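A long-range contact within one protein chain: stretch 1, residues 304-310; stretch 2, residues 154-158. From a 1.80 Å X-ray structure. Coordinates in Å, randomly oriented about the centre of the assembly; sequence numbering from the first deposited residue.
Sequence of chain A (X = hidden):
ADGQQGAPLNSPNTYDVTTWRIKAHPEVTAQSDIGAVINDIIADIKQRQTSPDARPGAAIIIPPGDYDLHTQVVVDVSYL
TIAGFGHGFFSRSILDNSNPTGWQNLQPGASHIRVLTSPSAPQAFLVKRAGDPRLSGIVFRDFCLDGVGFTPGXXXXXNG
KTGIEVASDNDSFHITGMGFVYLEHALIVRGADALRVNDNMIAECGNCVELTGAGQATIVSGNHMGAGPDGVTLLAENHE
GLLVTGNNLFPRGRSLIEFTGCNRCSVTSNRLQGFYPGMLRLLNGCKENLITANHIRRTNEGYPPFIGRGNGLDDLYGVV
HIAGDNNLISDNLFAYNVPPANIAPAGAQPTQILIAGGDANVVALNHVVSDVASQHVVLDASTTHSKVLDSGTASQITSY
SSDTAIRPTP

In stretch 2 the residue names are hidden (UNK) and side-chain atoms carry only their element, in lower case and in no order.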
# COMPACT_ATOMS: atom_id res chain seq x y z
N PRO A 304 5.68 21.63 -23.24
CA PRO A 304 5.32 22.48 -24.38
C PRO A 304 4.12 22.09 -25.26
O PRO A 304 3.24 22.92 -25.51
CB PRO A 304 6.63 22.56 -25.15
CG PRO A 304 7.60 22.71 -24.03
CD PRO A 304 7.14 21.66 -23.02
N PRO A 305 4.08 20.84 -25.76
CA PRO A 305 2.95 20.43 -26.60
C PRO A 305 1.59 20.80 -26.01
O PRO A 305 0.63 21.09 -26.73
CB PRO A 305 3.13 18.93 -26.69
CG PRO A 305 4.60 18.80 -26.79
CD PRO A 305 5.13 19.81 -25.77
N PHE A 306 1.54 20.82 -24.68
CA PHE A 306 0.31 21.12 -23.96
C PHE A 306 0.24 22.49 -23.34
O PHE A 306 -0.71 22.79 -22.62
CB PHE A 306 0.13 20.09 -22.87
CG PHE A 306 -0.12 18.75 -23.41
CD1 PHE A 306 -1.37 18.43 -23.94
CD2 PHE A 306 0.91 17.83 -23.51
CE1 PHE A 306 -1.58 17.23 -24.57
CE2 PHE A 306 0.70 16.61 -24.15
CZ PHE A 306 -0.54 16.31 -24.68
N ILE A 307 1.23 23.33 -23.61
CA ILE A 307 1.16 24.64 -23.01
C ILE A 307 -0.00 25.38 -23.65
O ILE A 307 -0.25 25.27 -24.85
CB ILE A 307 2.45 25.42 -23.19
CG1 ILE A 307 3.55 24.73 -22.39
CG2 ILE A 307 2.26 26.85 -22.72
CD1 ILE A 307 4.91 25.35 -22.55
N GLY A 308 -0.74 26.10 -22.81
CA GLY A 308 -1.87 26.86 -23.28
C GLY A 308 -3.21 26.16 -23.09
O GLY A 308 -4.25 26.78 -23.30
N ARG A 309 -3.20 24.89 -22.70
CA ARG A 309 -4.46 24.17 -22.50
C ARG A 309 -5.00 24.45 -21.09
O ARG A 309 -4.26 24.93 -20.22
CB ARG A 309 -4.27 22.67 -22.71
CG ARG A 309 -5.48 21.97 -23.34
CD ARG A 309 -5.30 21.65 -24.83
NE ARG A 309 -5.09 20.23 -25.11
CZ ARG A 309 -6.02 19.29 -24.91
NH1 ARG A 309 -7.22 19.63 -24.44
NH2 ARG A 309 -5.76 18.03 -25.20
N GLY A 310 -6.28 24.16 -20.88
CA GLY A 310 -6.86 24.42 -19.57
C GLY A 310 -8.05 23.54 -19.23
O GLY A 310 -8.38 22.62 -19.98
N UNK A 154 -3.49 14.53 -32.37
CA UNK A 154 -2.64 13.52 -31.76
C UNK A 154 -2.56 13.72 -30.24
O UNK A 154 -2.27 12.79 -29.50
c UNK A 154 -0.38 14.75 -32.11
c UNK A 154 -1.25 13.52 -32.40
c UNK A 154 1.83 15.85 -32.70
c UNK A 154 0.99 14.58 -32.78
n UNK A 154 3.08 15.74 -33.54
N UNK A 155 -2.83 14.94 -29.80
CA UNK A 155 -2.80 15.27 -28.37
C UNK A 155 -4.20 15.59 -27.84
O UNK A 155 -4.34 16.37 -26.89
c UNK A 155 -0.44 16.20 -28.43
o UNK A 155 0.08 15.12 -28.13
n UNK A 155 0.24 17.17 -29.03
c UNK A 155 -1.89 16.48 -28.11
N UNK A 156 -5.21 14.97 -28.43
CA UNK A 156 -6.59 15.21 -28.05
C UNK A 156 -7.11 14.45 -26.82
O UNK A 156 -8.05 14.90 -26.17
o UNK A 156 -7.66 13.48 -29.37
c UNK A 156 -7.51 14.89 -29.22
N UNK A 157 -6.50 13.31 -26.51
CA UNK A 157 -6.95 12.48 -25.40
C UNK A 157 -8.35 11.99 -25.70
O UNK A 157 -9.14 11.76 -24.80
c UNK A 157 -5.24 12.45 -22.47
c UNK A 157 -3.30 13.77 -22.01
o UNK A 157 -2.12 13.98 -21.34
c UNK A 157 -3.75 14.74 -22.90
c UNK A 157 -5.70 13.42 -23.37
c UNK A 157 -7.01 13.25 -24.09
c UNK A 157 -4.94 14.55 -23.56
c UNK A 157 -4.04 12.62 -21.79
N UNK A 158 -8.65 11.86 -26.99
CA UNK A 158 -9.96 11.39 -27.40
C UNK A 158 -9.80 10.31 -28.43
O UNK A 158 -8.99 10.44 -29.35
c UNK A 158 -11.51 15.05 -25.50
c UNK A 158 -11.41 13.44 -27.00
n UNK A 158 -12.70 14.49 -25.57
c UNK A 158 -12.67 13.48 -26.50
n UNK A 158 -10.71 14.43 -26.35
c UNK A 158 -10.78 12.53 -28.02

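Position 154 carries four carbons in an unbranched row that ends in a nitrogen. Nothing in it comes within reach of stretch 1, and its amine is hydrogen-bonded elsewhere in the structure. A straight chain of this length with a terminal nitrogen is lysine, K154, whose identity owes nothing to this contact.

Position 155 has four side-chain atoms: two carbons, the second forking to one oxygen and one nitrogen. The CA-to-CB bond points toward stretch 1, and CB lies 3.6 Å from CE1 of F306. Its side-chain nitrogen sits 4.1 Å from CB of P305, a packing distance. A short carboxamide is asparagine, N155. Both OD1 and ND2 find hydrogen bonds elsewhere in the structure, so the polar end is satisfied without asking anything of the proline or the phenylalanine.

At position 156 there are two side-chain atoms, a carbon and then an oxygen, on a CA-to-CB bond that points away from stretch 1. That is serine, S156. Its OG accepts a hydrogen bond from the backbone N of position 158 at 3.0 Å, so the side chain serves its own loop.

Position 157 shows one carbon leading to a six-carbon ring that bears an oxygen. Its CA-to-CB bond points toward stretch 1, and the ring edge meets both F306 and R309. This is tyrosine, Y157, with CE2 3.7 Å from CE1 of F306 and CD2 3.9 Å from NH2 of R309. The OH is hydrogen-bonded elsewhere in the structure.

Position 158 holds one carbon and a five-membered ring of three carbons and two nitrogens, with no contact to stretch 1. This is histidine, H158; its ND1 donates to the backbone O of S156 at 2.7 Å, adding a second tie within the loop.

The contact is small, 232 Å² summed over both sides, and joins two stretches whose touching residues are at least 149 apart in sequence. F306 supplies most of the apolar part, with P305 beside it: from a CA-to-CB bond directed sideways, the F306 ring reaches in to touch N155 and Y157, the two aromatic planes inclined at 54°. R309 supplies the polar part. Its NH2 donates to the backbone O of N155 at 2.8 Å, the one hydrogen bond across the stretches, and because the acceptor is a carbonyl, it reads the path of the loop more than its side chains. F306 and R309 are the two ends of a type II turn, and both touch N155 and Y157; within it G308 has phi 98°, where a CB would jam against the preceding carbonyl.

Stretch 2 (154-158) KNSYH
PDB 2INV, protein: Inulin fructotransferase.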